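Local coordinates for RNA-binding protein (Sulfolobus solfataricus, PDB 2NRQ), which is of unknown function, with a fold that resembles RNA-binding proteins although a role in binding RNA itself appears unlikely, at residues Ser11-Glu16 and Ile53-Tyr58; Lys96-Phe101 and Lys122-Phe127; Phe101-Leu106 and Gly117-Lys122. All coordinates share one frame; numbering follows the deposited sequence.

Contact 1: residues Ser11-Glu16 and Ile53-Tyr58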
loop_
_atom_site.group_PDB
_atom_site.type_symbol
_atom_site.label_atom_id
_atom_site.label_comp_id
_atom_site.label_asym_id
_atom_site.label_seq_id
_atom_site.Cartn_x
_atom_site.Cartn_y
_atom_site.Cartn_z
ATOM N N SER A 11 -0.976 -2.248 5.238
ATOM C CA SER A 11 -0.738 -2.132 6.665
ATOM C C SER A 11 -0.445 -0.705 7.059
ATOM O O SER A 11 0.426 -0.056 6.481
ATOM C CB SER A 11 0.437 -3.026 7.081
ATOM O OG SER A 11 0.728 -2.911 8.479
ATOM N N VAL A 12 -1.171 -0.211 8.053
ATOM C CA VAL A 12 -0.960 1.147 8.531
ATOM C C VAL A 12 -1.099 1.207 10.038
ATOM O O VAL A 12 -1.928 0.513 10.611
ATOM C CB VAL A 12 -1.984 2.151 7.954
ATOM C CG1 VAL A 12 -1.251 3.309 7.307
ATOM C CG2 VAL A 12 -2.924 1.473 6.990
ATOM N N PHE A 13 -0.275 2.037 10.669
ATOM C CA PHE A 13 -0.331 2.244 12.102
ATOM C C PHE A 13 -0.987 3.605 12.241
ATOM O O PHE A 13 -0.486 4.581 11.714
ATOM C CB PHE A 13 1.070 2.315 12.709
ATOM C CG PHE A 13 1.877 1.064 12.543
ATOM C CD1 PHE A 13 1.421 -0.151 13.053
ATOM C CD2 PHE A 13 3.108 1.095 11.876
ATOM C CE1 PHE A 13 2.174 -1.321 12.901
ATOM C CE2 PHE A 13 3.875 -0.076 11.717
ATOM C CZ PHE A 13 3.402 -1.285 12.232
ATOM N N ILE A 14 -2.109 3.683 12.940
ATOM C CA ILE A 14 -2.769 4.964 13.121
ATOM C C ILE A 14 -2.633 5.414 14.558
ATOM O O ILE A 14 -2.846 4.634 15.481
ATOM C CB ILE A 14 -4.238 4.885 12.741
ATOM C CG1 ILE A 14 -4.342 4.453 11.277
ATOM C CG2 ILE A 14 -4.899 6.245 12.971
ATOM C CD1 ILE A 14 -5.730 4.070 10.829
ATOM N N HIS A 15 -2.277 6.684 14.731
ATOM C CA HIS A 15 -2.056 7.284 16.043
ATOM C C HIS A 15 -3.248 8.047 16.605
ATOM O O HIS A 15 -4.213 8.331 15.894
ATOM C CB HIS A 15 -0.858 8.217 15.959
ATOM C CG HIS A 15 0.415 7.527 15.591
ATOM N ND1 HIS A 15 1.233 6.928 16.523
ATOM C CD2 HIS A 15 0.999 7.318 14.389
ATOM C CE1 HIS A 15 2.267 6.381 15.912
ATOM N NE2 HIS A 15 2.149 6.601 14.616
ATOM N N GLU A 16 -3.169 8.385 17.888
ATOM C CA GLU A 16 -4.245 9.115 18.548
ATOM C C GLU A 16 -4.583 10.426 17.833
ATOM O O GLU A 16 -5.752 10.731 17.576
ATOM C CB GLU A 16 -3.865 9.389 20.005
ATOM C CG GLU A 16 -4.033 8.178 20.921
ATOM C CD GLU A 16 -3.310 8.348 22.240
ATOM O OE1 GLU A 16 -3.451 7.465 23.120
ATOM O OE2 GLU A 16 -2.594 9.369 22.388
ATOM N N ILE A 53 -1.935 2.726 19.820
ATOM C CA ILE A 53 -1.583 2.713 18.408
ATOM C C ILE A 53 -2.624 1.794 17.788
ATOM O O ILE A 53 -3.096 0.880 18.452
ATOM C CB ILE A 53 -0.151 2.144 18.160
ATOM C CG1 ILE A 53 0.211 2.250 16.676
ATOM C CG2 ILE A 53 -0.072 0.683 18.587
ATOM C CD1 ILE A 53 0.371 3.671 16.161
ATOM N N ILE A 54 -3.019 2.049 16.547
ATOM C CA ILE A 54 -4.008 1.192 15.893
ATOM C C ILE A 54 -3.390 0.567 14.668
ATOM O O ILE A 54 -2.723 1.247 13.894
ATOM C CB ILE A 54 -5.250 1.966 15.445
ATOM C CG1 ILE A 54 -6.023 2.455 16.657
ATOM C CG2 ILE A 54 -6.163 1.066 14.631
ATOM C CD1 ILE A 54 -7.256 3.199 16.269
ATOM N N ILE A 55 -3.600 -0.730 14.498
ATOM C CA ILE A 55 -3.048 -1.422 13.358
ATOM C C ILE A 55 -4.174 -1.836 12.447
ATOM O O ILE A 55 -5.002 -2.667 12.803
ATOM C CB ILE A 55 -2.242 -2.666 13.789
ATOM C CG1 ILE A 55 -1.368 -2.320 14.998
ATOM C CG2 ILE A 55 -1.370 -3.140 12.633
ATOM C CD1 ILE A 55 -0.330 -3.349 15.330
ATOM N N LEU A 56 -4.200 -1.239 11.268
ATOM C CA LEU A 56 -5.225 -1.519 10.282
ATOM C C LEU A 56 -4.603 -2.329 9.159
ATOM O O LEU A 56 -3.583 -1.935 8.612
ATOM C CB LEU A 56 -5.778 -0.197 9.748
ATOM C CG LEU A 56 -6.616 -0.218 8.478
ATOM C CD1 LEU A 56 -7.930 -0.919 8.728
ATOM C CD2 LEU A 56 -6.834 1.221 8.020
ATOM N N GLU A 57 -5.213 -3.461 8.822
ATOM C CA GLU A 57 -4.689 -4.323 7.763
ATOM C C GLU A 57 -5.751 -4.810 6.791
ATOM O O GLU A 57 -6.930 -4.906 7.120
ATOM C CB GLU A 57 -3.999 -5.526 8.376
ATOM C CG GLU A 57 -2.844 -5.170 9.272
ATOM C CD GLU A 57 -2.468 -6.316 10.190
ATOM O OE1 GLU A 57 -3.334 -6.708 10.992
ATOM O OE2 GLU A 57 -1.326 -6.831 10.113
ATOM N N TYR A 58 -5.319 -5.108 5.578
ATOM C CA TYR A 58 -6.202 -5.625 4.542
ATOM C C TYR A 58 -5.413 -6.693 3.829
ATOM O O TYR A 58 -4.280 -6.458 3.393
ATOM C CB TYR A 58 -6.581 -4.542 3.549
ATOM C CG TYR A 58 -7.489 -3.485 4.111
ATOM C CD1 TYR A 58 -8.877 -3.645 4.088
ATOM C CD2 TYR A 58 -6.961 -2.322 4.690
ATOM C CE1 TYR A 58 -9.713 -2.671 4.628
ATOM C CE2 TYR A 58 -7.789 -1.356 5.223
ATOM C CZ TYR A 58 -9.159 -1.533 5.185
ATOM O OH TYR A 58 -9.974 -0.546 5.668
#
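Val12 pairs with Leu56, and Ile14 with Ile54, as hydrogen-bonded positions of an antiparallel ladder, and together they satisfy four amide N-H groups and four carbonyls. Val12 N donates to Leu56 O at 3.0 Å, and Leu56 N returns the bond to Val12 O at 2.9 Å. Two residues on, Ile14 N reaches Ile54 O (2.7 Å) and Ile54 N reaches Ile14 O (2.8 Å). The alternate residues turn their amides outward: Ser11 bonds to Lys122 on one flank, whereas Ile53, Ile55 and Glu57 bond to strand 39-46 on the other. The carbonyl of Phe13 is taken by Lys103, and His15 N is taken up by Glu18 OE1.

Side chains of the ladder divide between two faces. On one, Val12 and Leu56 run alongside each other, CG2 to CD2 at 4.1 Å, and Ile14 CD1 comes at a slant to the same methyl, Leu56 CD2; helix 20-30 covers this layer through Tyr20, Ile23 and Ile27. On the other, the Phe13 ring lies beside Ile55, its CE1 4.0 Å from CG2. Ile53 carries CG1 anti to its backbone N (chi1 -176°), and a chi2 of 67° then turns CD1 over one face of the His15 ring in a CH-pi contact. Strands 7-14 and 52-60 thereby become sheet neighbours despite the helix and strand between them, a beta-alpha-beta-beta arrangement in which the third strand returns beside the first.

Contact 2: residues Lys96-Phe101 and Lys122-Phe127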
loop_
_atom_site.group_PDB
_atom_site.type_symbol
_atom_site.label_atom_id
_atom_site.label_comp_id
_atom_site.label_asym_id
_atom_site.label_seq_id
_atom_site.Cartn_x
_atom_site.Cartn_y
_atom_site.Cartn_z
ATOM N N LYS A 96 8.894 -10.454 -2.024
ATOM C CA LYS A 96 7.863 -9.456 -1.795
ATOM C C LYS A 96 8.400 -8.040 -1.944
ATOM O O LYS A 96 9.507 -7.730 -1.519
ATOM C CB LYS A 96 7.216 -9.661 -0.421
ATOM C CG LYS A 96 8.184 -9.860 0.710
ATOM C CD LYS A 96 7.450 -10.136 2.018
ATOM C CE LYS A 96 6.724 -11.484 2.004
ATOM N NZ LYS A 96 6.311 -11.919 3.384
ATOM N N LEU A 97 7.600 -7.199 -2.587
ATOM C CA LEU A 97 7.927 -5.806 -2.847
ATOM C C LEU A 97 7.206 -4.942 -1.825
ATOM O O LEU A 97 5.992 -5.065 -1.662
ATOM C CB LEU A 97 7.458 -5.423 -4.254
ATOM C CG LEU A 97 7.626 -3.961 -4.683
ATOM C CD1 LEU A 97 9.101 -3.658 -4.909
ATOM C CD2 LEU A 97 6.824 -3.695 -5.965
ATOM N N TYR A 98 7.945 -4.068 -1.146
ATOM C CA TYR A 98 7.354 -3.193 -0.148
ATOM C C TYR A 98 7.209 -1.781 -0.690
ATOM O O TYR A 98 8.198 -1.106 -0.949
ATOM C CB TYR A 98 8.217 -3.154 1.113
ATOM C CG TYR A 98 8.286 -4.465 1.857
ATOM C CD1 TYR A 98 7.675 -4.615 3.103
ATOM C CD2 TYR A 98 8.955 -5.564 1.316
ATOM C CE1 TYR A 98 7.725 -5.828 3.794
ATOM C CE2 TYR A 98 9.013 -6.780 1.996
ATOM C CZ TYR A 98 8.396 -6.903 3.235
ATOM O OH TYR A 98 8.461 -8.099 3.915
ATOM N N LEU A 99 5.977 -1.328 -0.860
ATOM C CA LEU A 99 5.751 0.019 -1.345
ATOM C C LEU A 99 5.151 0.844 -0.218
ATOM O O LEU A 99 4.002 0.627 0.160
ATOM C CB LEU A 99 4.787 0.000 -2.525
ATOM C CG LEU A 99 5.039 -1.023 -3.630
ATOM C CD1 LEU A 99 3.990 -0.848 -4.715
ATOM C CD2 LEU A 99 6.432 -0.841 -4.194
ATOM N N ARG A 100 5.919 1.779 0.332
ATOM C CA ARG A 100 5.410 2.613 1.413
ATOM C C ARG A 100 4.892 3.950 0.903
ATOM O O ARG A 100 5.660 4.785 0.449
ATOM C CB ARG A 100 6.476 2.838 2.488
ATOM C CG ARG A 100 7.891 2.741 2.033
ATOM C CD ARG A 100 8.482 1.384 2.370
ATOM N NE ARG A 100 8.522 1.172 3.809
ATOM C CZ ARG A 100 9.119 0.146 4.405
ATOM N NH1 ARG A 100 9.741 -0.778 3.689
ATOM N NH2 ARG A 100 9.091 0.043 5.726
ATOM N N PHE A 101 3.582 4.150 0.990
ATOM C CA PHE A 101 2.965 5.384 0.513
ATOM C C PHE A 101 2.733 6.417 1.602
ATOM O O PHE A 101 2.619 6.085 2.784
ATOM C CB PHE A 101 1.655 5.059 -0.196
ATOM C CG PHE A 101 1.845 4.275 -1.462
ATOM C CD1 PHE A 101 2.319 4.899 -2.615
ATOM C CD2 PHE A 101 1.605 2.906 -1.490
ATOM C CE1 PHE A 101 2.552 4.170 -3.777
ATOM C CE2 PHE A 101 1.837 2.162 -2.648
ATOM C CZ PHE A 101 2.312 2.797 -3.795
ATOM N N LYS A 122 1.493 1.116 4.102
ATOM C CA LYS A 122 2.356 0.122 3.489
ATOM C C LYS A 122 1.650 -0.932 2.634
ATOM O O LYS A 122 0.713 -1.595 3.084
ATOM C CB LYS A 122 3.169 -0.555 4.590
ATOM C CG LYS A 122 4.408 -1.256 4.108
ATOM C CD LYS A 122 5.146 -1.878 5.266
ATOM C CE LYS A 122 5.651 -0.823 6.226
ATOM N NZ LYS A 122 6.184 -1.425 7.480
ATOM N N CYS A 123 2.106 -1.084 1.396
ATOM C CA CYS A 123 1.533 -2.072 0.497
ATOM C C CYS A 123 2.595 -3.093 0.141
ATOM O O CYS A 123 3.549 -2.785 -0.555
ATOM C CB CYS A 123 1.021 -1.400 -0.761
ATOM S SG CYS A 123 -0.276 -0.204 -0.449
ATOM N N ILE A 124 2.420 -4.315 0.622
ATOM C CA ILE A 124 3.374 -5.389 0.380
ATOM C C ILE A 124 2.841 -6.414 -0.597
ATOM O O ILE A 124 1.859 -7.086 -0.307
ATOM C CB ILE A 124 3.721 -6.116 1.694
ATOM C CG1 ILE A 124 4.280 -5.107 2.704
ATOM C CG2 ILE A 124 4.719 -7.249 1.431
ATOM C CD1 ILE A 124 4.378 -5.634 4.103
ATOM N N ILE A 125 3.505 -6.536 -1.745
ATOM C CA ILE A 125 3.120 -7.496 -2.771
ATOM C C ILE A 125 4.078 -8.688 -2.780
ATOM O O ILE A 125 5.288 -8.527 -2.642
ATOM C CB ILE A 125 3.124 -6.857 -4.174
ATOM C CG1 ILE A 125 2.039 -5.784 -4.274
ATOM C CG2 ILE A 125 2.881 -7.916 -5.228
ATOM C CD1 ILE A 125 2.358 -4.540 -3.518
ATOM N N SER A 126 3.530 -9.887 -2.941
ATOM C CA SER A 126 4.349 -11.088 -2.971
ATOM C C SER A 126 4.295 -11.706 -4.362
ATOM O O SER A 126 3.223 -11.981 -4.896
ATOM C CB SER A 126 3.845 -12.084 -1.939
ATOM O OG SER A 126 3.474 -11.402 -0.757
ATOM N N PHE A 127 5.465 -11.906 -4.953
ATOM C CA PHE A 127 5.565 -12.490 -6.281
ATOM C C PHE A 127 6.168 -13.872 -6.132
ATOM O O PHE A 127 6.764 -14.190 -5.105
ATOM C CB PHE A 127 6.487 -11.639 -7.162
ATOM C CG PHE A 127 5.952 -10.266 -7.459
ATOM C CD1 PHE A 127 5.037 -10.069 -8.486
ATOM C CD2 PHE A 127 6.352 -9.172 -6.703
ATOM C CE1 PHE A 127 4.526 -8.798 -8.757
ATOM C CE2 PHE A 127 5.844 -7.895 -6.965
ATOM C CZ PHE A 127 4.931 -7.709 -7.995
#
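Ile124 CG2 stands over the centre of one face of the Tyr98 ring, 4.1 Å from its centroid, a CH-pi contact between partners of a non-hydrogen-bonded pair. Lys122 CD approaches the edge of the same ring, and Lys96 CB touches Ile124 CG2 at 3.9 Å. On the reverse face, Cys123 SG lies at the edge of the Phe101 ring, 4.9 Å from its centroid, in a sulfur-aromatic contact. The edge of Phe127, in turn, meets Leu97 through CE2, 4.0 Å from CB.

These side chains take their places from the antiparallel backbone. Leu99 and Cys123 exchange two bonds of 2.8 Å, Leu99 N to Cys123 O and Cys123 N to Leu99 O, while Ile125 N donates to Leu97 O. Farther out, helix 62-73 backs the apolar face: Phe68 touches Cys123, Ile72 touches Phe101, and the Phe69 ring meets Phe127 steeply inclined.

Beside Tyr98, Arg100 and Lys122 run side by side. Lys122 bends at chi3 (-64°), placing CE over one guanidinium face, 3.6 Å from Arg100 NH2; NZ lies 3.7 Å from that NH2. The chemistry separates an apolar face against helix 62-73 from a mixed one, where two cations probably tolerate each other because both bind Asp118 OD1.

Contact 3: residues Phe101-Leu106 and Gly117-Lys122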
loop_
_atom_site.group_PDB
_atom_site.type_symbol
_atom_site.label_atom_id
_atom_site.label_comp_id
_atom_site.label_asym_id
_atom_site.label_seq_id
_atom_site.Cartn_x
_atom_site.Cartn_y
_atom_site.Cartn_z
ATOM N N PHE A 101 3.582 4.150 0.990
ATOM C CA PHE A 101 2.965 5.384 0.513
ATOM C C PHE A 101 2.733 6.417 1.602
ATOM O O PHE A 101 2.619 6.085 2.784
ATOM C CB PHE A 101 1.655 5.059 -0.196
ATOM C CG PHE A 101 1.845 4.275 -1.462
ATOM C CD1 PHE A 101 2.319 4.899 -2.615
ATOM C CD2 PHE A 101 1.605 2.906 -1.490
ATOM C CE1 PHE A 101 2.552 4.170 -3.777
ATOM C CE2 PHE A 101 1.837 2.162 -2.648
ATOM C CZ PHE A 101 2.312 2.797 -3.795
ATOM N N ASP A 102 2.660 7.676 1.190
ATOM C CA ASP A 102 2.465 8.799 2.108
ATOM C C ASP A 102 1.020 8.923 2.585
ATOM O O ASP A 102 0.115 9.113 1.776
ATOM C CB ASP A 102 2.875 10.096 1.405
ATOM C CG ASP A 102 2.908 11.279 2.336
ATOM O OD1 ASP A 102 3.980 11.527 2.929
ATOM O OD2 ASP A 102 1.863 11.955 2.482
ATOM N N LYS A 103 0.802 8.828 3.892
ATOM C CA LYS A 103 -0.547 8.952 4.440
ATOM C C LYS A 103 -1.178 10.302 4.116
ATOM O O LYS A 103 -2.322 10.373 3.681
ATOM C CB LYS A 103 -0.533 8.758 5.959
ATOM C CG LYS A 103 -0.517 7.310 6.377
ATOM C CD LYS A 103 -0.790 7.131 7.868
ATOM C CE LYS A 103 0.389 7.550 8.715
ATOM N NZ LYS A 103 0.228 7.035 10.091
ATOM N N GLN A 104 -0.417 11.371 4.337
ATOM C CA GLN A 104 -0.869 12.740 4.085
ATOM C C GLN A 104 -1.396 12.907 2.664
ATOM O O GLN A 104 -2.534 13.324 2.461
ATOM C CB GLN A 104 0.285 13.726 4.308
ATOM C CG GLN A 104 0.975 13.657 5.685
ATOM C CD GLN A 104 2.074 12.589 5.787
ATOM O OE1 GLN A 104 2.978 12.693 6.622
ATOM N NE2 GLN A 104 1.994 11.562 4.950
ATOM N N TYR A 105 -0.559 12.574 1.688
ATOM C CA TYR A 105 -0.921 12.683 0.287
ATOM C C TYR A 105 -2.157 11.913 -0.158
ATOM O O TYR A 105 -2.907 12.383 -1.020
ATOM C CB TYR A 105 0.256 12.259 -0.582
ATOM C CG TYR A 105 1.254 13.361 -0.809
ATOM C CD1 TYR A 105 0.934 14.459 -1.601
ATOM C CD2 TYR A 105 2.514 13.314 -0.227
ATOM C CE1 TYR A 105 1.840 15.475 -1.811
ATOM C CE2 TYR A 105 3.426 14.327 -0.426
ATOM C CZ TYR A 105 3.086 15.407 -1.221
ATOM O OH TYR A 105 4.005 16.411 -1.433
ATOM N N LEU A 106 -2.378 10.732 0.412
ATOM C CA LEU A 106 -3.529 9.932 0.008
ATOM C C LEU A 106 -4.843 10.457 0.579
ATOM O O LEU A 106 -5.839 10.551 -0.131
ATOM C CB LEU A 106 -3.347 8.471 0.419
ATOM C CG LEU A 106 -4.245 7.524 -0.383
ATOM C CD1 LEU A 106 -3.541 7.167 -1.684
ATOM C CD2 LEU A 106 -4.547 6.265 0.405
ATOM N N GLY A 117 10.216 5.118 5.565
ATOM C CA GLY A 117 9.866 4.779 6.924
ATOM C C GLY A 117 8.674 3.852 7.041
ATOM O O GLY A 117 8.171 3.332 6.039
ATOM N N ASP A 118 8.223 3.648 8.276
ATOM C CA ASP A 118 7.094 2.773 8.533
ATOM C C ASP A 118 5.806 3.513 8.869
ATOM O O ASP A 118 4.735 2.904 8.923
ATOM C CB ASP A 118 7.459 1.794 9.633
ATOM C CG ASP A 118 8.570 0.870 9.218
ATOM O OD1 ASP A 118 8.382 0.140 8.224
ATOM O OD2 ASP A 118 9.631 0.873 9.876
ATOM N N ASP A 119 5.914 4.822 9.087
ATOM C CA ASP A 119 4.745 5.642 9.380
ATOM C C ASP A 119 4.164 6.058 8.029
ATOM O O ASP A 119 4.158 7.240 7.653
ATOM C CB ASP A 119 5.150 6.870 10.193
ATOM C CG ASP A 119 3.975 7.765 10.526
ATOM O OD1 ASP A 119 2.985 7.268 11.096
ATOM O OD2 ASP A 119 4.045 8.970 10.222
ATOM N N VAL A 120 3.673 5.051 7.309
ATOM C CA VAL A 120 3.103 5.215 5.976
ATOM C C VAL A 120 2.009 4.179 5.750
ATOM O O VAL A 120 1.767 3.340 6.599
ATOM C CB VAL A 120 4.185 4.955 4.912
ATOM C CG1 VAL A 120 5.300 5.972 5.034
ATOM C CG2 VAL A 120 4.740 3.532 5.096
ATOM N N ILE A 121 1.349 4.246 4.602
ATOM C CA ILE A 121 0.347 3.244 4.245
ATOM C C ILE A 121 1.194 2.242 3.476
ATOM O O ILE A 121 1.576 2.490 2.338
ATOM C CB ILE A 121 -0.730 3.791 3.296
ATOM C CG1 ILE A 121 -1.606 4.810 4.029
ATOM C CG2 ILE A 121 -1.574 2.638 2.766
ATOM C CD1 ILE A 121 -2.590 5.528 3.128
ATOM N N LYS A 122 1.493 1.116 4.102
ATOM C CA LYS A 122 2.356 0.122 3.489
ATOM C C LYS A 122 1.650 -0.932 2.634
ATOM O O LYS A 122 0.713 -1.595 3.084
ATOM C CB LYS A 122 3.169 -0.555 4.590
ATOM C CG LYS A 122 4.408 -1.256 4.108
ATOM C CD LYS A 122 5.146 -1.878 5.266
ATOM C CE LYS A 122 5.651 -0.823 6.226
ATOM N NZ LYS A 122 6.184 -1.425 7.480
#
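Phe101 and Ile121 form a single antiparallel hydrogen-bonded pair, with Phe101 N donating to Ile121 O at 2.9 Å, just where one segment leads into a helix and the other comes out of a loop. The return bond, from Ile121 N to Phe101 O, is less certain because the placement of that oxygen is in doubt.

Beyond the pair, contact passes to side chains of the helix. Lys103 lays CG against Ile121 CG1 (3.6 Å), then bends at its third torsion (chi3 -73°), which turns CE aside from the line of the chain. Its ammonium makes a salt bridge to Asp119 OD1 at 2.9 Å, approaching from 45° above the carboxylate plane, the two side chains crossing at about a right angle. NZ is gripped by two further acceptors, Glu18 OE2 in a second salt bridge and the carbonyl of Phe13, so the charge of this buried lysine is probably well compensated. Asp119 is itself the centre of an inverse gamma turn, whose Val120 N to Asp118 O bond is weak. Leu106 meets Ile121 at right angles, CD2 against CD1. The helix start is secured by Asp102 at the N-cap: its OD2 accepts Tyr105 N on the anti lone pair, 2.6 Å away.

Ile121 is therefore wedged between helix 103-109, helix 20-30 through Ile27, and strand 7-14 through Ile10 and Val12. Leu106 extends the same seam to Thr26 and Phe30 of helix 20-30, while Val120 leans on Arg100 of strand 96-101.

Overall arrangement
From the N terminus, strand 7-14 leads into helix 20-30 and strand 39-46 before strand 52-60 returns to it, closing the first loop at contact 1. Helices 62-73 and 78-85 and the short strand 92-93 follow, and only then does contact 2 open, so the two are in series. Contact 2 joins strand 96-101 to strand 121-126, and contact 3 closes a smaller loop within it, sharing Phe101 and Lys122 and bringing in helix 103-109. None of the closures cross. The halves of the sheet meet where strand 7-14 lies beside strand 121-126: Ser11 N probably bonds to Lys122 O at 2.8 Å, linking contact 1 to both others.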